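Local coordinates for protein GTP-sensing transcriptional pleiotropic repressor CodY (Clostridioides difficile, PDB 5N0L) that binds the branched-chain amino acid isoleucine in its GAF domain and, as a nutrient-sensing pleiotropic repressor, probably couples that signal to transcription, at residues 40-45 against 137-142; 102-107 against 113-118; 130-135 against 145-150. All blocks are in the same frame, centred on the assembly; numbering follows the deposited sequence.

Contact 1 (40-45 against 137-142); sequences LSSNVY and NSFNDD. With ILE (isoleucine), chain G.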
loop_
_atom_site.group_PDB
_atom_site.type_symbol
_atom_site.label_atom_id
_atom_site.label_comp_id
_atom_site.label_asym_id
_atom_site.label_seq_id
_atom_site.Cartn_x
_atom_site.Cartn_y
_atom_site.Cartn_z
ATOM N N LEU A 40 -16.513 -15.425 -23.874
ATOM C CA LEU A 40 -16.356 -16.724 -24.173
ATOM C C LEU A 40 -17.559 -17.597 -23.990
ATOM O O LEU A 40 -17.392 -18.794 -24.190
ATOM C CB LEU A 40 -15.146 -17.240 -23.427
ATOM C CG LEU A 40 -13.875 -16.427 -23.472
ATOM C CD1 LEU A 40 -12.744 -17.038 -22.689
ATOM C CD2 LEU A 40 -13.423 -16.451 -25.028
ATOM N N SER A 41 -18.754 -17.015 -23.621
ATOM C CA SER A 41 -20.005 -17.785 -23.395
ATOM C C SER A 41 -19.687 -18.958 -22.512
ATOM O O SER A 41 -20.039 -20.093 -22.851
ATOM C CB SER A 41 -20.591 -18.261 -24.748
ATOM O OG SER A 41 -20.913 -17.081 -25.442
ATOM N N SER A 42 -19.025 -18.693 -21.367
ATOM C CA SER A 42 -18.479 -19.800 -20.608
ATOM C C SER A 42 -18.813 -19.649 -19.091
ATOM O O SER A 42 -18.945 -18.549 -18.669
ATOM C CB SER A 42 -16.978 -19.842 -20.700
ATOM O OG SER A 42 -16.566 -20.244 -22.040
ATOM N N ASN A 43 -18.790 -20.766 -18.403
ATOM C CA ASN A 43 -18.569 -20.687 -16.872
ATOM C C ASN A 43 -17.133 -20.356 -16.654
ATOM O O ASN A 43 -16.285 -21.001 -17.232
ATOM C CB ASN A 43 -18.894 -22.062 -16.276
ATOM C CG ASN A 43 -20.394 -22.347 -16.174
ATOM O OD1 ASN A 43 -21.247 -21.496 -16.528
ATOM N ND2 ASN A 43 -20.745 -23.562 -15.607
ATOM N N VAL A 44 -16.845 -19.393 -15.787
ATOM C CA VAL A 44 -15.532 -18.948 -15.452
ATOM C C VAL A 44 -15.371 -19.005 -13.886
ATOM O O VAL A 44 -16.186 -18.378 -13.183
ATOM C CB VAL A 44 -15.389 -17.503 -15.847
ATOM C CG1 VAL A 44 -14.054 -16.927 -15.609
ATOM C CG2 VAL A 44 -15.749 -17.389 -17.401
ATOM N N TYR A 45 -14.330 -19.649 -13.508
ATOM C CA TYR A 45 -13.900 -19.675 -12.078
ATOM C C TYR A 45 -12.513 -19.160 -11.897
ATOM O O TYR A 45 -11.562 -19.641 -12.576
ATOM C CB TYR A 45 -13.985 -21.079 -11.622
ATOM C CG TYR A 45 -15.206 -21.859 -11.870
ATOM C CD1 TYR A 45 -15.419 -22.576 -13.107
ATOM C CD2 TYR A 45 -16.210 -22.025 -10.928
ATOM C CE1 TYR A 45 -16.469 -23.324 -13.353
ATOM C CE2 TYR A 45 -17.309 -22.801 -11.157
ATOM C CZ TYR A 45 -17.482 -23.492 -12.330
ATOM O OH TYR A 45 -18.571 -24.290 -12.592
ATOM N N ASN A 137 -18.622 -25.673 -28.477
ATOM C CA ASN A 137 -17.401 -25.130 -29.121
ATOM C C ASN A 137 -16.131 -25.315 -28.375
ATOM O O ASN A 137 -15.921 -24.729 -27.287
ATOM C CB ASN A 137 -17.625 -23.653 -29.500
ATOM C CG ASN A 137 -18.736 -23.492 -30.598
ATOM O OD1 ASN A 137 -18.628 -24.062 -31.731
ATOM N ND2 ASN A 137 -19.780 -22.699 -30.282
ATOM N N SER A 138 -15.139 -25.943 -29.002
ATOM C CA SER A 138 -13.828 -25.926 -28.484
ATOM C C SER A 138 -13.237 -24.514 -28.454
ATOM O O SER A 138 -13.691 -23.596 -29.192
ATOM C CB SER A 138 -12.953 -26.843 -29.321
ATOM O OG SER A 138 -13.100 -26.400 -30.692
ATOM N N PHE A 139 -12.270 -24.282 -27.577
ATOM C CA PHE A 139 -11.543 -23.031 -27.482
ATOM C C PHE A 139 -10.488 -23.036 -28.566
ATOM O O PHE A 139 -9.926 -24.053 -28.877
ATOM C CB PHE A 139 -10.920 -22.929 -26.123
ATOM C CG PHE A 139 -11.986 -22.783 -25.013
ATOM C CD1 PHE A 139 -12.537 -21.601 -24.791
ATOM C CD2 PHE A 139 -12.410 -23.867 -24.272
ATOM C CE1 PHE A 139 -13.511 -21.382 -23.757
ATOM C CE2 PHE A 139 -13.379 -23.663 -23.236
ATOM C CZ PHE A 139 -13.922 -22.431 -23.018
ATOM N N ASN A 140 -10.242 -21.880 -29.119
ATOM C CA ASN A 140 -9.163 -21.761 -30.159
ATOM C C ASN A 140 -8.053 -20.910 -29.592
ATOM O O ASN A 140 -8.079 -20.449 -28.384
ATOM C CB ASN A 140 -9.880 -21.268 -31.418
ATOM C CG ASN A 140 -10.406 -19.848 -31.307
ATOM O OD1 ASN A 140 -9.780 -18.952 -30.648
ATOM N ND2 ASN A 140 -11.573 -19.597 -31.947
ATOM N N ASP A 141 -7.000 -20.644 -30.321
ATOM C CA ASP A 141 -5.852 -19.919 -29.826
ATOM C C ASP A 141 -6.160 -18.474 -29.454
ATOM O O ASP A 141 -5.428 -17.909 -28.628
ATOM C CB ASP A 141 -4.675 -19.933 -30.873
ATOM C CG ASP A 141 -4.008 -21.293 -30.997
ATOM O OD1 ASP A 141 -4.334 -22.194 -30.188
ATOM O OD2 ASP A 141 -3.151 -21.491 -31.935
ATOM N N ASP A 142 -7.137 -17.843 -30.141
ATOM C CA ASP A 142 -7.579 -16.491 -29.864
ATOM C C ASP A 142 -8.206 -16.521 -28.417
ATOM O O ASP A 142 -7.973 -15.573 -27.732
ATOM C CB ASP A 142 -8.538 -15.902 -30.823
ATOM C CG ASP A 142 -7.772 -15.593 -32.192
ATOM O OD1 ASP A 142 -6.560 -15.217 -32.126
ATOM O OD2 ASP A 142 -8.401 -15.634 -33.229
HETATM N N ILE G . -18.498 -28.267 -13.226
HETATM C CA ILE G . -17.685 -27.220 -13.915
HETATM C C ILE G . -18.511 -26.562 -14.990
HETATM O O ILE G . -19.092 -27.274 -15.806
HETATM C CB ILE G . -16.416 -27.829 -14.474
HETATM C CG1 ILE G . -15.536 -28.303 -13.308
HETATM C CG2 ILE G . -15.617 -26.801 -15.201
HETATM C CD1 ILE G . -14.785 -27.208 -12.574
HETATM O OXT ILE G . -18.639 -25.357 -14.939
#
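Phe139 lies in the loop that leads from the GAF sheet into helix 141-158, and its ring packs against the turn between helix 30-40 and strand 43-48. That turn is a Schellman motif, with Ser41 at positive phi. The ring is met at its edge. Ser42 OG lies near the ring plane, 3.6 Å from Phe139 CZ. Leu40 CB is more distant, 4.5 Å from Phe139 CE1. Ser42 OG donates a 2.7 Å hydrogen bond to Leu40 O. It sits 64° out of the carbonyl plane, so no lone pair is addressed. With chi1 at -71°, OG stands beside its own backbone N, which turns it back to that carbonyl.

Further along the strand, Asn43 and Tyr45 face the isoleucine ligand. Asn43 ND2 donates to ILE OXT over 2.8 Å in an almost straight bond of 176°. Tyr45 OH donates to the same ILE OXT over 2.6 Å, and this oxygen lies in the plane of the tyrosine ring.

Arg134 joins both segments: it bonds to Leu40 O, Asn137 O and Ser138 O and makes a cation-pi contact with Phe139. Strand 43-48 itself runs between strands 53-57 and 125-134.

Contact 2 (102-107 against 113-118); sequences EIFPEE and KYTTVV. With ILE (isoleucine), chain G.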
loop_
_atom_site.group_PDB
_atom_site.type_symbol
_atom_site.label_atom_id
_atom_site.label_comp_id
_atom_site.label_asym_id
_atom_site.label_seq_id
_atom_site.Cartn_x
_atom_site.Cartn_y
_atom_site.Cartn_z
ATOM N N GLU A 102 -10.137 -37.255 -15.018
ATOM C CA GLU A 102 -8.829 -37.392 -14.421
ATOM C C GLU A 102 -8.548 -36.170 -13.501
ATOM O O GLU A 102 -7.961 -36.328 -12.426
ATOM C CB GLU A 102 -7.742 -37.597 -15.512
ATOM C CG GLU A 102 -7.879 -38.932 -16.256
ATOM C CD GLU A 102 -7.027 -39.044 -17.559
ATOM O OE1 GLU A 102 -6.040 -38.283 -17.746
ATOM O OE2 GLU A 102 -7.329 -39.910 -18.417
ATOM N N ILE A 103 -9.036 -34.989 -13.897
ATOM C CA ILE A 103 -8.882 -33.747 -13.132
ATOM C C ILE A 103 -10.114 -33.379 -12.283
ATOM O O ILE A 103 -9.953 -32.905 -11.102
ATOM C CB ILE A 103 -8.609 -32.571 -14.101
ATOM C CG1 ILE A 103 -7.271 -32.857 -14.833
ATOM C CG2 ILE A 103 -8.499 -31.277 -13.311
ATOM C CD1 ILE A 103 -7.270 -32.355 -16.239
ATOM N N PHE A 104 -11.297 -33.562 -12.816
ATOM C CA PHE A 104 -12.543 -33.117 -12.183
ATOM C C PHE A 104 -13.420 -34.339 -12.083
ATOM O O PHE A 104 -14.298 -34.590 -12.947
ATOM C CB PHE A 104 -13.208 -32.001 -12.981
ATOM C CG PHE A 104 -12.386 -30.807 -13.155
ATOM C CD1 PHE A 104 -12.021 -29.969 -12.094
ATOM C CD2 PHE A 104 -11.976 -30.417 -14.460
ATOM C CE1 PHE A 104 -11.290 -28.850 -12.277
ATOM C CE2 PHE A 104 -11.204 -29.292 -14.662
ATOM C CZ PHE A 104 -10.845 -28.464 -13.601
ATOM N N PRO A 105 -13.261 -35.117 -10.958
ATOM C CA PRO A 105 -13.913 -36.429 -10.999
ATOM C C PRO A 105 -15.407 -36.522 -10.871
ATOM O O PRO A 105 -15.936 -37.620 -11.069
ATOM C CB PRO A 105 -13.248 -37.186 -9.851
ATOM C CG PRO A 105 -11.920 -36.671 -9.802
ATOM C CD PRO A 105 -12.037 -35.211 -10.133
ATOM N N GLU A 106 -16.074 -35.401 -10.570
ATOM C CA GLU A 106 -17.493 -35.374 -10.373
ATOM C C GLU A 106 -18.246 -34.861 -11.568
ATOM O O GLU A 106 -19.403 -34.378 -11.460
ATOM C CB GLU A 106 -17.833 -34.438 -9.163
ATOM C CG GLU A 106 -17.148 -34.771 -7.859
ATOM C CD GLU A 106 -17.302 -36.226 -7.560
ATOM O OE1 GLU A 106 -18.480 -36.677 -7.495
ATOM O OE2 GLU A 106 -16.257 -36.924 -7.453
ATOM N N GLU A 107 -17.647 -34.953 -12.740
ATOM C CA GLU A 107 -18.292 -34.340 -13.849
ATOM C C GLU A 107 -19.143 -35.258 -14.696
ATOM O O GLU A 107 -19.435 -34.888 -15.902
ATOM C CB GLU A 107 -17.228 -33.648 -14.745
ATOM C CG GLU A 107 -16.558 -32.488 -14.087
ATOM C CD GLU A 107 -17.517 -31.437 -13.585
ATOM O OE1 GLU A 107 -18.227 -30.891 -14.464
ATOM O OE2 GLU A 107 -17.558 -31.172 -12.295
ATOM N N LYS A 113 -18.667 -31.155 -22.408
ATOM C CA LYS A 113 -18.129 -29.825 -22.327
ATOM C C LYS A 113 -16.624 -29.762 -22.667
ATOM O O LYS A 113 -15.927 -30.758 -22.664
ATOM C CB LYS A 113 -18.312 -29.297 -20.877
ATOM C CG LYS A 113 -19.803 -29.198 -20.601
ATOM C CD LYS A 113 -20.079 -28.577 -19.237
ATOM C CE LYS A 113 -19.958 -27.104 -19.282
ATOM N NZ LYS A 113 -20.356 -26.374 -18.018
ATOM N N TYR A 114 -16.205 -28.564 -23.055
ATOM C CA TYR A 114 -14.810 -28.247 -23.244
ATOM C C TYR A 114 -14.401 -27.393 -22.098
ATOM O O TYR A 114 -15.039 -26.370 -21.861
ATOM C CB TYR A 114 -14.610 -27.410 -24.539
ATOM C CG TYR A 114 -15.045 -28.208 -25.798
ATOM C CD1 TYR A 114 -14.135 -29.033 -26.430
ATOM C CD2 TYR A 114 -16.310 -28.118 -26.301
ATOM C CE1 TYR A 114 -14.524 -29.770 -27.543
ATOM C CE2 TYR A 114 -16.723 -28.844 -27.437
ATOM C CZ TYR A 114 -15.815 -29.698 -28.034
ATOM O OH TYR A 114 -16.181 -30.379 -29.221
ATOM N N THR A 115 -13.336 -27.797 -21.460
ATOM C CA THR A 115 -12.798 -27.053 -20.321
ATOM C C THR A 115 -11.311 -26.710 -20.507
ATOM O O THR A 115 -10.499 -27.583 -20.889
ATOM C CB THR A 115 -13.014 -27.911 -19.035
ATOM O OG1 THR A 115 -14.431 -28.104 -18.880
ATOM C CG2 THR A 115 -12.383 -27.100 -17.810
ATOM N N THR A 116 -10.979 -25.452 -20.306
ATOM C CA THR A 116 -9.646 -24.973 -20.319
ATOM C C THR A 116 -9.200 -24.521 -18.917
ATOM O O THR A 116 -9.944 -23.784 -18.236
ATOM C CB THR A 116 -9.538 -23.861 -21.348
ATOM O OG1 THR A 116 -9.729 -24.485 -22.671
ATOM C CG2 THR A 116 -8.186 -23.135 -21.292
ATOM N N VAL A 117 -8.020 -24.930 -18.553
ATOM C CA VAL A 117 -7.428 -24.655 -17.205
ATOM C C VAL A 117 -6.106 -23.932 -17.354
ATOM O O VAL A 117 -5.113 -24.433 -18.010
ATOM C CB VAL A 117 -7.268 -25.956 -16.431
ATOM C CG1 VAL A 117 -6.770 -25.651 -14.986
ATOM C CG2 VAL A 117 -8.560 -26.785 -16.432
ATOM N N VAL A 118 -6.127 -22.703 -16.848
ATOM C CA VAL A 118 -5.006 -21.790 -16.992
ATOM C C VAL A 118 -4.398 -21.483 -15.642
ATOM O O VAL A 118 -5.107 -20.841 -14.808
ATOM C CB VAL A 118 -5.388 -20.492 -17.664
ATOM C CG1 VAL A 118 -4.144 -19.620 -17.893
ATOM C CG2 VAL A 118 -6.147 -20.795 -18.965
HETATM N N ILE G . -18.498 -28.267 -13.226
HETATM C CA ILE G . -17.685 -27.220 -13.915
HETATM C C ILE G . -18.511 -26.562 -14.990
HETATM O O ILE G . -19.092 -27.274 -15.806
HETATM C CB ILE G . -16.416 -27.829 -14.474
HETATM C CG1 ILE G . -15.536 -28.303 -13.308
HETATM C CG2 ILE G . -15.617 -26.801 -15.201
HETATM C CD1 ILE G . -14.785 -27.208 -12.574
HETATM O OXT ILE G . -18.639 -25.357 -14.939
#
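Glu107 OE1 takes a 2.9 Å hydrogen bond from ILE N and a salt bridge from Arg110 NE. The other oxygen, Glu107 OE2, is bonded to Tyr81 OH. These partners hold the carboxylate against the ligand's amino group. The glutamate chain bends at chi2 (-55°), which brings its end round to that group.

On the ligand's carboxylate, Lys113 NZ donates to ILE O over 2.7 Å. The same nitrogen forms a salt bridge with Asp63. Glu107 OE1 and Lys113 NZ remain 6.1 Å apart, with the ligand's charged groups between them. The opposite charges would be expected to favour a zwitterionic amino acid.

The apolar part of the contact is built on the Phe104 ring. One face carries the Ile103 CG2 methyl, 3.5 Å above the plane and over its centre. The opposite face receives ILE CD1, offset toward the rim. The far edge of the ring points at the strand, where Val117 CG2 lies near the ring plane, 4.0 Å from Phe104 CZ. Thr115 CG2 approaches obliquely, 4.0 Å from Phe104 CE2. With its methyl anti to the backbone N, Thr115 keeps OG1 on the other branch, where it bonds to Ser133 OG.

Glu107 closes a type I turn begun at Phe104. Tyr81 also meets the Phe104 ring edge-to-face. This is the ligand pocket of a GAF domain: a loop closes over one face of the antiparallel sheet, with charged groups for the ligand's amino and carboxylate groups and an apolar wall for its side chain.

Contact 3 (130-135 against 145-150); sequences LVLSRY and VIAEYS. With ILE (isoleucine), chain G.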
loop_
_atom_site.group_PDB
_atom_site.type_symbol
_atom_site.label_atom_id
_atom_site.label_comp_id
_atom_site.label_asym_id
_atom_site.label_seq_id
_atom_site.Cartn_x
_atom_site.Cartn_y
_atom_site.Cartn_z
ATOM N N LEU A 130 -7.402 -20.291 -13.375
ATOM C CA LEU A 130 -8.536 -19.800 -14.077
ATOM C C LEU A 130 -9.090 -21.032 -14.818
ATOM O O LEU A 130 -8.352 -21.729 -15.540
ATOM C CB LEU A 130 -8.121 -18.672 -15.047
ATOM C CG LEU A 130 -9.209 -18.160 -15.915
ATOM C CD1 LEU A 130 -10.283 -17.305 -15.298
ATOM C CD2 LEU A 130 -8.570 -17.262 -17.051
ATOM N N VAL A 131 -10.360 -21.309 -14.641
ATOM C CA VAL A 131 -11.087 -22.437 -15.228
ATOM C C VAL A 131 -12.250 -21.918 -16.045
ATOM O O VAL A 131 -13.047 -21.042 -15.650
ATOM C CB VAL A 131 -11.604 -23.434 -14.156
ATOM C CG1 VAL A 131 -12.303 -24.581 -14.836
ATOM C CG2 VAL A 131 -10.476 -23.958 -13.322
ATOM N N LEU A 132 -12.284 -22.334 -17.350
ATOM C CA LEU A 132 -13.253 -21.846 -18.267
ATOM C C LEU A 132 -13.890 -23.047 -18.910
ATOM O O LEU A 132 -13.195 -24.013 -19.209
ATOM C CB LEU A 132 -12.624 -20.992 -19.386
ATOM C CG LEU A 132 -11.850 -19.805 -18.839
ATOM C CD1 LEU A 132 -10.466 -19.878 -19.367
ATOM C CD2 LEU A 132 -12.432 -18.472 -19.162
ATOM N N SER A 133 -15.218 -23.035 -19.006
ATOM C CA SER A 133 -15.936 -24.208 -19.467
ATOM C C SER A 133 -17.197 -23.909 -20.215
ATOM O O SER A 133 -17.907 -23.010 -19.864
ATOM C CB SER A 133 -16.213 -25.129 -18.316
ATOM O OG SER A 133 -16.837 -26.344 -18.675
ATOM N N ARG A 134 -17.439 -24.605 -21.363
ATOM C CA ARG A 134 -18.603 -24.334 -22.156
ATOM C C ARG A 134 -18.970 -25.555 -23.019
ATOM O O ARG A 134 -18.174 -26.493 -23.223
ATOM C CB ARG A 134 -18.417 -23.059 -23.009
ATOM C CG ARG A 134 -17.411 -23.351 -24.164
ATOM C CD ARG A 134 -17.136 -22.056 -24.829
ATOM N NE ARG A 134 -16.254 -22.196 -26.051
ATOM C CZ ARG A 134 -15.686 -21.159 -26.641
ATOM N NH1 ARG A 134 -15.871 -19.914 -26.247
ATOM N NH2 ARG A 134 -14.947 -21.390 -27.814
ATOM N N TYR A 135 -20.179 -25.561 -23.471
ATOM C CA TYR A 135 -20.717 -26.618 -24.325
ATOM C C TYR A 135 -20.359 -26.203 -25.801
ATOM O O TYR A 135 -20.067 -25.060 -26.077
ATOM C CB TYR A 135 -22.222 -26.716 -24.288
ATOM C CG TYR A 135 -22.736 -27.314 -22.879
ATOM C CD1 TYR A 135 -22.731 -28.651 -22.704
ATOM C CD2 TYR A 135 -23.099 -26.490 -21.886
ATOM C CE1 TYR A 135 -23.093 -29.265 -21.515
ATOM C CE2 TYR A 135 -23.516 -27.055 -20.686
ATOM C CZ TYR A 135 -23.473 -28.414 -20.497
ATOM O OH TYR A 135 -23.854 -28.996 -19.282
ATOM N N VAL A 145 -5.456 -16.591 -25.961
ATOM C CA VAL A 145 -4.836 -15.341 -25.763
ATOM C C VAL A 145 -5.606 -14.617 -24.615
ATOM O O VAL A 145 -4.947 -14.027 -23.741
ATOM C CB VAL A 145 -4.831 -14.445 -27.020
ATOM C CG1 VAL A 145 -4.465 -13.002 -26.812
ATOM C CG2 VAL A 145 -3.805 -15.138 -27.983
ATOM N N ILE A 146 -6.879 -14.532 -24.794
ATOM C CA ILE A 146 -7.744 -13.712 -23.873
ATOM C C ILE A 146 -7.632 -14.354 -22.473
ATOM O O ILE A 146 -7.414 -13.666 -21.487
ATOM C CB ILE A 146 -9.173 -13.621 -24.320
ATOM C CG1 ILE A 146 -9.198 -12.803 -25.674
ATOM C CG2 ILE A 146 -10.087 -12.990 -23.264
ATOM C CD1 ILE A 146 -10.495 -12.920 -26.336
ATOM N N ALA A 147 -7.739 -15.633 -22.445
ATOM C CA ALA A 147 -7.636 -16.369 -21.107
ATOM C C ALA A 147 -6.338 -16.210 -20.454
ATOM O O ALA A 147 -6.264 -15.969 -19.200
ATOM C CB ALA A 147 -7.956 -17.792 -21.225
ATOM N N GLU A 148 -5.237 -16.315 -21.173
ATOM C CA GLU A 148 -3.971 -16.227 -20.610
ATOM C C GLU A 148 -3.562 -14.845 -20.149
ATOM O O GLU A 148 -2.899 -14.710 -19.048
ATOM C CB GLU A 148 -2.893 -16.858 -21.481
ATOM C CG GLU A 148 -3.072 -18.351 -21.567
ATOM C CD GLU A 148 -1.978 -19.097 -22.269
ATOM O OE1 GLU A 148 -0.945 -18.456 -22.637
ATOM O OE2 GLU A 148 -2.181 -20.338 -22.399
ATOM N N TYR A 149 -3.899 -13.800 -20.920
ATOM C CA TYR A 149 -3.592 -12.536 -20.490
ATOM C C TYR A 149 -4.511 -12.191 -19.255
ATOM O O TYR A 149 -4.010 -11.514 -18.345
ATOM C CB TYR A 149 -3.547 -11.433 -21.512
ATOM C CG TYR A 149 -4.705 -10.701 -21.848
ATOM C CD1 TYR A 149 -5.246 -9.679 -20.993
ATOM C CD2 TYR A 149 -5.230 -10.808 -23.155
ATOM C CE1 TYR A 149 -6.289 -8.911 -21.405
ATOM C CE2 TYR A 149 -6.278 -10.052 -23.541
ATOM C CZ TYR A 149 -6.782 -9.074 -22.702
ATOM O OH TYR A 149 -7.823 -8.330 -23.143
ATOM N N SER A 150 -5.737 -12.629 -19.287
ATOM C CA SER A 150 -6.661 -12.364 -18.126
ATOM C C SER A 150 -6.155 -13.047 -16.873
ATOM O O SER A 150 -6.141 -12.354 -15.789
ATOM C CB SER A 150 -8.041 -12.861 -18.467
ATOM O OG SER A 150 -8.718 -12.079 -19.427
HETATM N N ILE G . -18.498 -28.267 -13.226
HETATM C CA ILE G . -17.685 -27.220 -13.915
HETATM C C ILE G . -18.511 -26.562 -14.990
HETATM O O ILE G . -19.092 -27.274 -15.806
HETATM C CB ILE G . -16.416 -27.829 -14.474
HETATM C CG1 ILE G . -15.536 -28.303 -13.308
HETATM C CG2 ILE G . -15.617 -26.801 -15.201
HETATM C CD1 ILE G . -14.785 -27.208 -12.574
HETATM O OXT ILE G . -18.639 -25.357 -14.939
#
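Leu130 and Leu132 both point from the strand toward Ala147 on helix 141-158, but they come to it differently. Leu132 CD1 meets the Ala147 methyl, with 3.8 Å between CD1 and CB. Leu130 meets the helix backbone rather than the methyl: its CD2 is 3.4 Å from Ala147 O and 4.3 Å from Ala147 CB. The first torsions separate the two leucines. In Leu130, CG is anti to the backbone N (chi1 175°). In Leu132, CG lies beside the backbone N (chi1 -58°). Together with their different places on the strand, this brings their branches to different parts of one helical residue. The small alanine is consistent with the close approach of helix and sheet, with the CA atoms of Leu130 and Ala147 7.9 Å apart.

One turn further on, Ser150 also points at the strand. Its hydroxyl is turned back to its own helix, where Ser150 OG donates to Ile146 O over 2.9 Å. The backbone Ser150 N donates to the same oxygen, over 3.0 Å. The two donors reach it from opposite faces of the carbonyl plane.

Val131 and Ser133, which alternate with the leucines, face the other side of the sheet. There Ser133 CB touches ILE CG2 at 3.6 Å, and Val131 CG1 lies near the same ligand methyl. Leu36 of helix 30-40 touches Leu130, Ile146 and Ser150. The helix also meets other subunits: Tyr149 stacks with Tyr149 of the fourth subunit, and Glu148 makes a salt bridge with Arg13 of the second subunit.

The strand-helix contact is therefore held by apolar packing. Ser150 sets out toward the sheet, but its hydroxyl donates within the helix, so it can lie in this buried layer without a polar partner on the strand.

Overall arrangement
All three contacts are buried, and all reach the same antiparallel sheet. Contacts 1 and 3 are close, with centres about 6 Å apart, and share helix 141-158; their strands 43-48 and 125-134 are neighbours. Contact 2 lies about 13 Å from the centre of each, on strand 114-122, which pairs with 125-134. The chemistry follows the side of the sheet. Contact 2 is on the ligand side and mixes charge with an aromatic wall. Contact 3 packs leucines against the helix on the reverse side, and contact 1 places a ring edge at that side's margin. Each has residues beside the isoleucine, and contacts 1 and 3 also touch the second subunit.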